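Local coordinates for putative uncharacterized protein (Streptococcus suis, PDB 4XZ7) that acts as a homodimeric transglutaminase with antiphagocytic properties, a virulence factor that probably joins protein glutamine side chains to amines, at residues K87-A92 / R121-F126; H99-E104 / H161-D166; L278-Y283 / A298-D303; K369-L374 / V383-I388. All coordinates share one frame; numbering follows the deposited sequence.

Contact 1: K87-A92 / R121-F126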
loop_
_atom_site.group_PDB
_atom_site.type_symbol
_atom_site.label_atom_id
_atom_site.label_comp_id
_atom_site.label_asym_id
_atom_site.label_seq_id
_atom_site.Cartn_x
_atom_site.Cartn_y
_atom_site.Cartn_z
ATOM N N LYS B 87 16.373 8.136 15.658
ATOM C CA LYS B 87 16.243 7.697 17.047
ATOM C C LYS B 87 16.626 6.225 17.305
ATOM O O LYS B 87 17.129 5.898 18.383
ATOM C CB LYS B 87 14.811 7.958 17.546
ATOM C CG LYS B 87 14.499 9.440 17.847
ATOM C CD LYS B 87 13.113 9.609 18.500
ATOM C CE LYS B 87 12.882 11.019 19.056
ATOM N NZ LYS B 87 13.241 11.153 20.494
ATOM N N GLY B 88 16.420 5.332 16.343
ATOM C CA GLY B 88 16.798 3.938 16.595
ATOM C C GLY B 88 18.238 3.553 16.248
ATOM O O GLY B 88 18.645 2.406 16.440
ATOM N N ASP B 89 19.016 4.503 15.727
ATOM C CA ASP B 89 20.409 4.239 15.345
ATOM C C ASP B 89 21.267 3.932 16.550
ATOM O O ASP B 89 20.949 4.342 17.656
ATOM C CB ASP B 89 21.011 5.445 14.609
ATOM C CG ASP B 89 20.551 5.538 13.180
ATOM O OD1 ASP B 89 19.608 4.802 12.803
ATOM O OD2 ASP B 89 21.144 6.344 12.428
ATOM N N VAL B 90 22.373 3.226 16.346
ATOM C CA VAL B 90 23.304 3.056 17.449
ATOM C C VAL B 90 24.711 3.576 17.124
ATOM O O VAL B 90 25.163 3.601 15.971
ATOM C CB VAL B 90 23.378 1.579 17.915
ATOM C CG1 VAL B 90 22.058 0.845 17.617
ATOM C CG2 VAL B 90 24.563 0.870 17.322
ATOM N N ILE B 91 25.385 4.043 18.164
ATOM C CA ILE B 91 26.762 4.473 18.036
ATOM C C ILE B 91 27.686 3.469 18.721
ATOM O O ILE B 91 27.574 3.256 19.919
ATOM C CB ILE B 91 26.971 5.850 18.648
ATOM C CG1 ILE B 91 26.170 6.895 17.860
ATOM C CG2 ILE B 91 28.479 6.171 18.705
ATOM C CD1 ILE B 91 26.365 8.299 18.343
ATOM N N ALA B 92 28.582 2.850 17.958
ATOM C CA ALA B 92 29.516 1.889 18.534
ATOM C C ALA B 92 30.559 2.612 19.362
ATOM O O ALA B 92 31.175 3.573 18.902
ATOM C CB ALA B 92 30.186 1.059 17.450
ATOM N N ARG B 121 20.749 2.670 11.319
ATOM C CA ARG B 121 22.161 2.757 10.968
ATOM C C ARG B 121 23.044 2.591 12.208
ATOM O O ARG B 121 22.584 2.753 13.339
ATOM C CB ARG B 121 22.451 4.091 10.248
ATOM C CG ARG B 121 21.761 4.187 8.904
ATOM C CD ARG B 121 21.851 5.556 8.229
ATOM N NE ARG B 121 20.756 5.711 7.261
ATOM C CZ ARG B 121 20.936 5.827 5.954
ATOM N NH1 ARG B 121 22.166 5.835 5.452
ATOM N NH2 ARG B 121 19.898 5.948 5.151
ATOM N N ILE B 122 24.304 2.227 11.991
ATOM C CA ILE B 122 25.286 2.191 13.070
ATOM C C ILE B 122 26.387 3.172 12.685
ATOM O O ILE B 122 26.690 3.339 11.490
ATOM C CB ILE B 122 25.850 0.751 13.303
ATOM C CG1 ILE B 122 26.947 0.734 14.362
ATOM C CG2 ILE B 122 26.398 0.139 12.012
ATOM C CD1 ILE B 122 27.187 -0.655 14.922
ATOM N N HIS B 123 26.956 3.843 13.684
ATOM C CA HIS B 123 27.958 4.875 13.445
ATOM C C HIS B 123 29.163 4.690 14.359
ATOM O O HIS B 123 29.067 4.081 15.422
ATOM C CB HIS B 123 27.376 6.278 13.665
ATOM C CG HIS B 123 25.980 6.450 13.148
ATOM N ND1 HIS B 123 25.703 6.837 11.852
ATOM C CD2 HIS B 123 24.781 6.309 13.763
ATOM C CE1 HIS B 123 24.395 6.917 11.692
ATOM N NE2 HIS B 123 23.811 6.596 12.839
ATOM N N ALA B 124 30.301 5.231 13.961
ATOM C CA ALA B 124 31.494 5.059 14.771
ATOM C C ALA B 124 32.528 6.109 14.414
ATOM O O ALA B 124 32.568 6.583 13.276
ATOM C CB ALA B 124 32.065 3.652 14.594
ATOM N N LEU B 125 33.352 6.481 15.393
ATOM C CA LEU B 125 34.427 7.444 15.156
ATOM C C LEU B 125 35.653 6.795 14.522
ATOM O O LEU B 125 36.630 7.475 14.188
ATOM C CB LEU B 125 34.819 8.135 16.462
ATOM C CG LEU B 125 33.723 9.046 17.022
ATOM C CD1 LEU B 125 34.110 9.519 18.410
ATOM C CD2 LEU B 125 33.441 10.222 16.104
ATOM N N PHE B 126 35.603 5.479 14.361
ATOM C CA PHE B 126 36.630 4.763 13.611
ATOM C C PHE B 126 35.987 4.243 12.339
ATOM O O PHE B 126 34.767 4.153 12.246
ATOM C CB PHE B 126 37.238 3.625 14.438
ATOM C CG PHE B 126 36.215 2.701 15.034
ATOM C CD1 PHE B 126 35.748 1.605 14.321
ATOM C CD2 PHE B 126 35.718 2.927 16.299
ATOM C CE1 PHE B 126 34.799 0.760 14.865
ATOM C CE2 PHE B 126 34.774 2.087 16.845
ATOM C CZ PHE B 126 34.310 1.005 16.127
HETATM O O HOH W 1 32.889 5.374 18.139
#

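Contact 2: H99-E104 / H161-D166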
loop_
_atom_site.group_PDB
_atom_site.type_symbol
_atom_site.label_atom_id
_atom_site.label_comp_id
_atom_site.label_asym_id
_atom_site.label_seq_id
_atom_site.Cartn_x
_atom_site.Cartn_y
_atom_site.Cartn_z
ATOM N N HIS B 99 31.913 -4.942 16.512
ATOM C CA HIS B 99 31.952 -6.288 15.959
ATOM C C HIS B 99 30.933 -7.186 16.649
ATOM O O HIS B 99 30.334 -8.051 16.012
ATOM C CB HIS B 99 33.373 -6.851 16.026
ATOM C CG HIS B 99 34.319 -6.148 15.099
ATOM N ND1 HIS B 99 35.240 -5.218 15.535
ATOM C CD2 HIS B 99 34.445 -6.197 13.751
ATOM C CE1 HIS B 99 35.911 -4.746 14.499
ATOM N NE2 HIS B 99 35.447 -5.323 13.404
ATOM N N ASN B 100 30.684 -6.954 17.929
ATOM C CA ASN B 100 29.554 -7.609 18.564
ATOM C C ASN B 100 28.274 -7.320 17.790
ATOM O O ASN B 100 27.471 -8.213 17.524
ATOM C CB ASN B 100 29.398 -7.151 20.010
ATOM C CG ASN B 100 30.548 -7.589 20.885
ATOM O OD1 ASN B 100 31.210 -8.592 20.608
ATOM N ND2 ASN B 100 30.794 -6.838 21.956
ATOM N N GLN B 101 28.106 -6.062 17.411
ATOM C CA GLN B 101 26.872 -5.597 16.802
ATOM C C GLN B 101 26.628 -6.162 15.389
ATOM O O GLN B 101 25.484 -6.362 14.981
ATOM C CB GLN B 101 26.890 -4.071 16.766
ATOM C CG GLN B 101 25.545 -3.438 16.919
ATOM C CD GLN B 101 25.207 -3.167 18.354
ATOM O OE1 GLN B 101 24.046 -2.996 18.704
ATOM N NE2 GLN B 101 26.227 -3.112 19.201
ATOM N N MET B 102 27.706 -6.410 14.652
ATOM C CA MET B 102 27.625 -6.894 13.275
ATOM C C MET B 102 27.817 -8.415 13.142
ATOM O O MET B 102 27.945 -8.935 12.025
ATOM C CB MET B 102 28.675 -6.177 12.404
ATOM C CG MET B 102 28.571 -4.661 12.396
ATOM S SD MET B 102 26.909 -4.107 11.989
ATOM C CE MET B 102 26.712 -4.859 10.379
ATOM N N ARG B 103 27.844 -9.131 14.264
ATOM C CA ARG B 103 28.116 -10.572 14.224
ATOM C C ARG B 103 27.047 -11.348 13.454
ATOM O O ARG B 103 27.333 -12.278 12.702
ATOM C CB ARG B 103 28.230 -11.139 15.644
ATOM C CG ARG B 103 28.914 -12.492 15.692
ATOM C CD ARG B 103 29.059 -13.005 17.119
ATOM N NE ARG B 103 29.482 -11.956 18.045
ATOM C CZ ARG B 103 30.720 -11.469 18.120
ATOM N NH1 ARG B 103 31.002 -10.519 19.002
ATOM N NH2 ARG B 103 31.675 -11.921 17.315
ATOM N N GLU B 104 25.806 -10.945 13.658
ATOM C CA GLU B 104 24.672 -11.617 13.061
ATOM C C GLU B 104 23.860 -10.547 12.358
ATOM O O GLU B 104 23.736 -9.438 12.870
ATOM C CB GLU B 104 23.855 -12.351 14.142
ATOM C CG GLU B 104 22.445 -12.806 13.751
ATOM C CD GLU B 104 21.809 -13.735 14.801
ATOM O OE1 GLU B 104 20.565 -13.699 14.983
ATOM O OE2 GLU B 104 22.558 -14.513 15.439
ATOM N N HIS B 161 26.870 3.177 8.450
ATOM C CA HIS B 161 26.292 2.297 7.428
ATOM C C HIS B 161 25.094 1.564 8.018
ATOM O O HIS B 161 24.842 1.643 9.214
ATOM C CB HIS B 161 27.334 1.308 6.861
ATOM C CG HIS B 161 27.873 0.327 7.871
ATOM N ND1 HIS B 161 27.082 -0.619 8.486
ATOM C CD2 HIS B 161 29.130 0.123 8.337
ATOM C CE1 HIS B 161 27.820 -1.349 9.310
ATOM N NE2 HIS B 161 29.066 -0.913 9.248
ATOM N N GLY B 162 24.354 0.866 7.164
ATOM C CA GLY B 162 23.169 0.155 7.589
ATOM C C GLY B 162 23.443 -0.791 8.731
ATOM O O GLY B 162 24.489 -1.439 8.770
ATOM N N LEU B 163 22.510 -0.837 9.677
ATOM C CA LEU B 163 22.557 -1.804 10.756
ATOM C C LEU B 163 21.514 -2.892 10.514
ATOM O O LEU B 163 21.829 -4.068 10.593
ATOM C CB LEU B 163 22.320 -1.140 12.119
ATOM C CG LEU B 163 22.317 -2.087 13.325
ATOM C CD1 LEU B 163 23.575 -2.958 13.349
ATOM C CD2 LEU B 163 22.209 -1.305 14.614
ATOM N N THR B 164 20.277 -2.498 10.212
ATOM C CA THR B 164 19.233 -3.483 9.930
ATOM C C THR B 164 19.202 -3.845 8.449
ATOM O O THR B 164 19.507 -3.021 7.579
ATOM C CB THR B 164 17.832 -2.981 10.321
ATOM O OG1 THR B 164 17.581 -1.770 9.617
ATOM C CG2 THR B 164 17.731 -2.721 11.839
ATOM N N VAL B 165 18.830 -5.089 8.178
ATOM C CA VAL B 165 18.604 -5.539 6.819
ATOM C C VAL B 165 17.101 -5.725 6.625
ATOM O O VAL B 165 16.366 -5.989 7.583
ATOM C CB VAL B 165 19.377 -6.853 6.514
ATOM C CG1 VAL B 165 20.859 -6.643 6.743
ATOM C CG2 VAL B 165 18.883 -7.985 7.372
ATOM N N ASP B 166 16.647 -5.543 5.394
ATOM C CA ASP B 166 15.235 -5.676 5.080
ATOM C C ASP B 166 15.135 -6.022 3.608
ATOM O O ASP B 166 16.139 -5.995 2.881
ATOM C CB ASP B 166 14.477 -4.375 5.379
ATOM C CG ASP B 166 12.987 -4.594 5.634
ATOM O OD1 ASP B 166 12.468 -5.698 5.357
ATOM O OD2 ASP B 166 12.334 -3.641 6.109
#

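Contact 3: L278-Y283 / A298-D303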
loop_
_atom_site.group_PDB
_atom_site.type_symbol
_atom_site.label_atom_id
_atom_site.label_comp_id
_atom_site.label_asym_id
_atom_site.label_seq_id
_atom_site.Cartn_x
_atom_site.Cartn_y
_atom_site.Cartn_z
ATOM N N LEU B 278 -25.383 23.816 -5.567
ATOM C CA LEU B 278 -26.042 24.817 -6.400
ATOM C C LEU B 278 -27.560 24.669 -6.421
ATOM O O LEU B 278 -28.244 25.351 -7.175
ATOM C CB LEU B 278 -25.503 24.738 -7.832
ATOM C CG LEU B 278 -24.061 25.187 -8.068
ATOM C CD1 LEU B 278 -23.548 24.717 -9.433
ATOM C CD2 LEU B 278 -23.953 26.700 -7.937
ATOM N N GLY B 279 -28.090 23.770 -5.604
ATOM C CA GLY B 279 -29.524 23.553 -5.566
ATOM C C GLY B 279 -30.009 22.658 -6.689
ATOM O O GLY B 279 -31.189 22.652 -7.015
ATOM N N LEU B 280 -29.102 21.892 -7.286
ATOM C CA LEU B 280 -29.478 21.021 -8.384
ATOM C C LEU B 280 -29.314 19.553 -7.974
ATOM O O LEU B 280 -28.217 18.994 -8.099
ATOM C CB LEU B 280 -28.627 21.332 -9.617
ATOM C CG LEU B 280 -29.000 22.452 -10.597
ATOM C CD1 LEU B 280 -30.170 23.283 -10.108
ATOM C CD2 LEU B 280 -27.771 23.325 -10.882
ATOM N N PRO B 281 -30.396 18.931 -7.460
ATOM C CA PRO B 281 -30.355 17.538 -6.980
ATOM C C PRO B 281 -29.561 16.621 -7.900
ATOM O O PRO B 281 -29.901 16.505 -9.084
ATOM C CB PRO B 281 -31.827 17.140 -6.954
ATOM C CG PRO B 281 -32.525 18.445 -6.574
ATOM C CD PRO B 281 -31.738 19.525 -7.303
ATOM N N ALA B 282 -28.508 16.000 -7.365
ATOM C CA ALA B 282 -27.599 15.212 -8.185
ATOM C C ALA B 282 -27.071 13.966 -7.472
ATOM O O ALA B 282 -26.960 13.926 -6.246
ATOM C CB ALA B 282 -26.431 16.081 -8.651
ATOM N N TYR B 283 -26.761 12.937 -8.246
ATOM C CA TYR B 283 -26.049 11.790 -7.693
ATOM C C TYR B 283 -25.220 11.168 -8.802
ATOM O O TYR B 283 -25.376 11.515 -9.982
ATOM C CB TYR B 283 -27.012 10.763 -7.038
ATOM C CG TYR B 283 -27.946 9.978 -7.968
ATOM C CD1 TYR B 283 -27.818 8.594 -8.101
ATOM C CD2 TYR B 283 -28.966 10.609 -8.682
ATOM C CE1 TYR B 283 -28.667 7.856 -8.917
ATOM C CE2 TYR B 283 -29.821 9.879 -9.514
ATOM C CZ TYR B 283 -29.656 8.502 -9.632
ATOM O OH TYR B 283 -30.480 7.751 -10.444
ATOM N N ALA B 298 -23.013 12.020 -13.971
ATOM C CA ALA B 298 -23.935 12.480 -12.936
ATOM C C ALA B 298 -25.356 12.499 -13.473
ATOM O O ALA B 298 -25.575 12.679 -14.671
ATOM C CB ALA B 298 -23.563 13.853 -12.429
ATOM N N ARG B 299 -26.311 12.287 -12.578
ATOM C CA ARG B 299 -27.705 12.590 -12.840
ATOM C C ARG B 299 -28.024 13.833 -12.054
ATOM O O ARG B 299 -27.679 13.909 -10.870
ATOM C CB ARG B 299 -28.599 11.447 -12.432
ATOM C CG ARG B 299 -28.592 10.315 -13.421
ATOM C CD ARG B 299 -30.007 9.995 -13.824
ATOM N NE ARG B 299 -30.247 10.297 -15.217
ATOM C CZ ARG B 299 -31.447 10.381 -15.773
ATOM N NH1 ARG B 299 -31.530 10.661 -17.057
ATOM N NH2 ARG B 299 -32.551 10.196 -15.055
ATOM N N VAL B 300 -28.624 14.818 -12.726
ATOM C CA VAL B 300 -28.893 16.130 -12.140
ATOM C C VAL B 300 -30.324 16.538 -12.423
ATOM O O VAL B 300 -30.823 16.319 -13.524
ATOM C CB VAL B 300 -27.971 17.232 -12.703
ATOM C CG1 VAL B 300 -27.843 18.378 -11.712
ATOM C CG2 VAL B 300 -26.608 16.677 -13.031
ATOM N N TYR B 301 -30.982 17.145 -11.449
ATOM C CA TYR B 301 -32.351 17.592 -11.662
ATOM C C TYR B 301 -32.390 19.067 -12.033
ATOM O O TYR B 301 -31.932 19.910 -11.277
ATOM C CB TYR B 301 -33.202 17.346 -10.412
ATOM C CG TYR B 301 -34.663 17.700 -10.599
ATOM C CD1 TYR B 301 -35.530 16.826 -11.244
ATOM C CD2 TYR B 301 -35.172 18.900 -10.132
ATOM C CE1 TYR B 301 -36.871 17.141 -11.421
ATOM C CE2 TYR B 301 -36.522 19.230 -10.306
ATOM C CZ TYR B 301 -37.363 18.341 -10.949
ATOM O OH TYR B 301 -38.696 18.645 -11.125
ATOM N N TYR B 302 -32.930 19.376 -13.201
ATOM C CA TYR B 302 -33.198 20.771 -13.543
ATOM C C TYR B 302 -34.248 20.844 -14.631
ATOM O O TYR B 302 -34.475 19.866 -15.366
ATOM C CB TYR B 302 -31.920 21.507 -13.968
ATOM C CG TYR B 302 -31.173 20.901 -15.148
ATOM C CD1 TYR B 302 -30.115 20.009 -14.949
ATOM C CD2 TYR B 302 -31.511 21.237 -16.456
ATOM C CE1 TYR B 302 -29.430 19.458 -16.028
ATOM C CE2 TYR B 302 -30.829 20.697 -17.538
ATOM C CZ TYR B 302 -29.793 19.807 -17.319
ATOM O OH TYR B 302 -29.123 19.273 -18.397
ATOM N N ASP B 303 -34.910 21.997 -14.701
ATOM C CA ASP B 303 -35.959 22.216 -15.681
ATOM C C ASP B 303 -36.956 21.069 -15.669
ATOM O O ASP B 303 -37.190 20.436 -16.698
ATOM C CB ASP B 303 -35.358 22.380 -17.083
ATOM C CG ASP B 303 -34.609 23.693 -17.251
ATOM O OD1 ASP B 303 -34.416 24.406 -16.241
ATOM O OD2 ASP B 303 -34.208 24.006 -18.393
#

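Contact 4: K369-L374 / V383-I388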
loop_
_atom_site.group_PDB
_atom_site.type_symbol
_atom_site.label_atom_id
_atom_site.label_comp_id
_atom_site.label_asym_id
_atom_site.label_seq_id
_atom_site.Cartn_x
_atom_site.Cartn_y
_atom_site.Cartn_z
ATOM N N LYS B 369 -35.137 19.006 0.583
ATOM C CA LYS B 369 -34.401 20.264 0.650
ATOM C C LYS B 369 -33.014 19.974 0.119
ATOM O O LYS B 369 -32.383 19.022 0.571
ATOM C CB LYS B 369 -34.319 20.807 2.076
ATOM C CG LYS B 369 -35.672 21.022 2.760
ATOM C CD LYS B 369 -35.507 21.736 4.102
ATOM C CE LYS B 369 -36.632 21.382 5.069
ATOM N NZ LYS B 369 -36.647 19.924 5.374
ATOM N N THR B 370 -32.530 20.775 -0.826
ATOM C CA THR B 370 -31.248 20.473 -1.462
ATOM C C THR B 370 -30.069 20.470 -0.474
ATOM O O THR B 370 -29.123 19.695 -0.641
ATOM C CB THR B 370 -30.940 21.458 -2.619
ATOM O OG1 THR B 370 -30.615 22.752 -2.098
ATOM C CG2 THR B 370 -32.127 21.565 -3.556
ATOM N N ALA B 371 -30.125 21.306 0.562
ATOM C CA ALA B 371 -29.023 21.350 1.519
ATOM C C ALA B 371 -28.937 20.044 2.314
ATOM O O ALA B 371 -27.845 19.590 2.662
ATOM C CB ALA B 371 -29.168 22.515 2.437
ATOM N N ASP B 372 -30.096 19.449 2.588
ATOM C CA ASP B 372 -30.155 18.118 3.197
ATOM C C ASP B 372 -29.429 17.088 2.343
ATOM O O ASP B 372 -28.787 16.183 2.874
ATOM C CB ASP B 372 -31.604 17.670 3.403
ATOM C CG ASP B 372 -32.272 18.376 4.552
ATOM O OD1 ASP B 372 -31.534 18.874 5.433
ATOM O OD2 ASP B 372 -33.526 18.429 4.569
ATOM N N LEU B 373 -29.526 17.229 1.020
ATOM C CA LEU B 373 -28.887 16.285 0.108
ATOM C C LEU B 373 -27.359 16.268 0.280
ATOM O O LEU B 373 -26.687 15.318 -0.126
ATOM C CB LEU B 373 -29.252 16.613 -1.343
ATOM C CG LEU B 373 -30.724 16.509 -1.765
ATOM C CD1 LEU B 373 -30.854 16.679 -3.275
ATOM C CD2 LEU B 373 -31.357 15.200 -1.316
ATOM N N LEU B 374 -26.820 17.322 0.881
ATOM C CA LEU B 374 -25.387 17.418 1.147
ATOM C C LEU B 374 -24.930 16.573 2.345
ATOM O O LEU B 374 -23.732 16.299 2.489
ATOM C CB LEU B 374 -25.001 18.874 1.395
ATOM C CG LEU B 374 -25.009 19.808 0.199
ATOM C CD1 LEU B 374 -24.774 21.244 0.669
ATOM C CD2 LEU B 374 -23.917 19.371 -0.789
ATOM N N VAL B 383 -27.761 27.988 -1.920
ATOM C CA VAL B 383 -29.169 28.310 -2.089
ATOM C C VAL B 383 -29.889 28.236 -0.746
ATOM O O VAL B 383 -31.099 28.016 -0.687
ATOM C CB VAL B 383 -29.844 27.359 -3.105
ATOM C CG1 VAL B 383 -29.288 27.596 -4.509
ATOM C CG2 VAL B 383 -29.648 25.897 -2.683
ATOM N N GLY B 384 -29.133 28.417 0.332
ATOM C CA GLY B 384 -29.698 28.359 1.665
ATOM C C GLY B 384 -30.031 26.941 2.091
ATOM O O GLY B 384 -29.646 25.968 1.429
ATOM N N LEU B 385 -30.768 26.823 3.190
ATOM C CA LEU B 385 -31.023 25.527 3.804
ATOM C C LEU B 385 -32.455 25.044 3.570
ATOM O O LEU B 385 -32.832 23.960 4.026
ATOM C CB LEU B 385 -30.740 25.587 5.310
ATOM C CG LEU B 385 -29.348 26.021 5.792
ATOM C CD1 LEU B 385 -28.251 25.348 4.987
ATOM C CD2 LEU B 385 -29.165 27.538 5.791
ATOM N N ASP B 386 -33.251 25.837 2.855
ATOM C CA ASP B 386 -34.675 25.542 2.724
ATOM C C ASP B 386 -35.179 25.362 1.299
ATOM O O ASP B 386 -36.368 25.116 1.093
ATOM C CB ASP B 386 -35.492 26.649 3.393
ATOM C CG ASP B 386 -35.278 26.697 4.881
ATOM O OD1 ASP B 386 -35.277 25.617 5.513
ATOM O OD2 ASP B 386 -35.092 27.813 5.413
ATOM N N TYR B 387 -34.299 25.483 0.310
ATOM C CA TYR B 387 -34.767 25.395 -1.072
ATOM C C TYR B 387 -34.993 23.960 -1.516
ATOM O O TYR B 387 -34.171 23.066 -1.267
ATOM C CB TYR B 387 -33.802 26.082 -2.034
ATOM C CG TYR B 387 -34.113 25.774 -3.483
ATOM C CD1 TYR B 387 -33.209 25.073 -4.275
ATOM C CD2 TYR B 387 -35.328 26.154 -4.051
ATOM C CE1 TYR B 387 -33.493 24.779 -5.603
ATOM C CE2 TYR B 387 -35.623 25.864 -5.368
ATOM C CZ TYR B 387 -34.699 25.177 -6.142
ATOM O OH TYR B 387 -34.985 24.884 -7.454
ATOM N N ILE B 388 -36.120 23.764 -2.189
ATOM C CA ILE B 388 -36.513 22.475 -2.731
ATOM C C ILE B 388 -36.731 22.615 -4.238
ATOM O O ILE B 388 -37.538 23.437 -4.685
ATOM C CB ILE B 388 -37.791 21.955 -2.050
ATOM C CG1 ILE B 388 -37.595 21.915 -0.527
ATOM C CG2 ILE B 388 -38.183 20.589 -2.610
ATOM C CD1 ILE B 388 -38.810 21.416 0.234
HETATM O O HOH W 2 -31.553 23.701 0.360
#

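Contact 1: K87-A92 / R121-F126
D89 holds H123 and R121 with its two carboxylate oxygens, just where the short strand 90-91 joins strand 121-124 as a parallel neighbour in a mixed sheet. NE2 of H123 donates to OD2 of D89 at 2.7 Å, a His-carboxylate hydrogen bond. It leaves the ring almost in its plane (9° out of it) and meets the oxygen on its anti side, 33° out of the carboxylate plane. The backbone N of R121 donates to OD1 of D89 at 2.8 Å, arriving from above that plane, 68° out of it. Because ND1 of H123 is bonded to S160 OG, both ring nitrogens are engaged and the imidazole rotation is fixed.

The parallel register follows from V90 bonding to the two residues that flank its partner I122: V90 N reaches R121 O at 3.1 Å, and H123 N reaches V90 O at 2.9 Å. A92 N continues the pattern to H123 O, also at 2.9 Å. Water 1 extends it by donating to A92 O and accepting from L125 N.

V90 and I122 share one face, where CG2 of V90 meets CG1 of I122 at 3.8 Å. Y98 of helix 95-101 packs against I122, A92 and F126. I91 points to the other face with H123 and rests on I14 and V16. A92 CB lies 4.3 Å from F126 CZ, and A124 CB sits 3.7 Å above the centre of the F126 ring.

Contact 2: H99-E104 / H161-D166
M102, the first residue past the end of helix 95-101, reaches H161 and L163 with its thioether, and this forms the tight part of the contact. Bends at chi2 (-52°) and chi3 (-59°) place SD and then CE beside residues 161-163, although the nearest backbones, M102 CA and L163 CA, are 7.6 Å apart. SD lies 3.8 Å from L163 CD1, and CE lies 3.8 Å from H161 CE1. The sulfur is 5.1 Å from the centroid of the H161 ring and 86° off its normal, a Met-aromatic approach at the edge. That edge is held in place: H161 ND1 donates to G162 O at 2.7 Å, and NE2 is bonded to Y98 OH.

Packing is looser at Q101, whose CG comes no closer than 4.1 Å to L163 CD1 while its OE1 turns to R106. Farther out, H99, N100, R103 and E104 are exposed and do not touch 161-166; E104 packs instead on F376 of the second subunit. At the far end of the strand, D166 also bonds to N185 and V186 of that subunit. The arrangement is that of a helix C-terminus laid by apolar side chains against a mixed sheet, where strand 157-167 is interrupted.

Contact 3: L278-Y283 / A298-D303
Y283 and R299 run alongside each other in the same direction, with the phenol ring and the guanidinium plane nearly perpendicular (87° apart). The touch is made low on the arginine: its CB is 3.5 Å from CE2 of Y283, while the guanidinium continues beyond 278-283. A chi1 of 69° sets Y283 CG between its backbone N and carbonyl carbon, and the ring comes alongside R299 from there. E362 joins the two polar ends, with OE2 bonded to Y283 OH and OE1 in a salt bridge with R299 NH2; NH1 goes to T308 OG1.

P281 and Y301 form a second pair, their side chains crossing obliquely with CB to CB at 3.7 Å. The Y301 ring extends past the proline to meet W306. A282 and V300 point to the other face of the sheet, where V300 CG1 packs 3.7 Å from L280 CB and 4.1 Å from A282 CB. F275 of helix 264-277 packs on all three of these side chains.

The backbones fix this order. Y283 and R299 are a hydrogen-bonded antiparallel pair, with each N 2.9 Å from the other's O, and A282 with V300 is the non-hydrogen-bonded pair beside it. Y301 N donates to P281 O at 2.7 Å. G279, at positive phi, is the C-prime residue of the Schellman motif that ends helix 264-277 and turns the chain into the strand. A helix running into an antiparallel hairpin that packs back on it is consistent with the papain-like core of the transglutaminase-like superfamily.

Contact 4: K369-L374 / V383-I388
Chi1 of 72° leaves T370 CG2 beside its backbone N, and chi1 of 169° sets Y387 CG anti to its own N; with the ring turned by chi2, Y387 CD1 lies 3.7 Å from T370 CG2. The contact joins two parts of the chain beyond helix 359-365: residues 370-374, helical in backbone angles but lacking the regular bonds, and the irregular segment 383-388.

One direct hydrogen bond ties them, T370 N to Y387 O at 2.9 Å and nearly straight (168°). Water 2 bridges the segments with four hydrogen bonds: it accepts from A371 N, donates to Y387 O and G384 O, and pairs with T370 OG1 at 2.8 Å. The same OG1 lies 3.3 Å from V383 CG2, a close approach.

A371 CB packs 3.9 Å from L385 CD1. At the exposed margin the K369 chain runs over the second segment, with CG 3.9 Å from I388 CG1. Its ammonium turns back to its own segment in a long salt bridge with D372, whose OD1 also pairs with K378. Midway along that lysine, CD rests 3.5 Å from the carbonyl O of L385.

In this portion of a longer protein the four contacts form two clusters on opposite sides of the chain's centre. Contacts 1 and 2 have centres 10 Å apart and share a sheet: I122 N and H161 O, at 2.9 Å, probably hydrogen-bond, and V90 CG1 packs on L163 CD2. Contacts 3 and 4 have centres 12 Å apart and meet where G279 O lies 3.4 Å from Y387 CE1. Contact 3 lies within the transglutaminase-like region, and contact 4 touches it. Contacts 1 and 2 are far from both, with centres about 62 to 63 Å away; the nearest atoms of contacts 1 and 4 are about 41 Å apart. Contacts 2, 3 and 4 each have residues touching the second subunit.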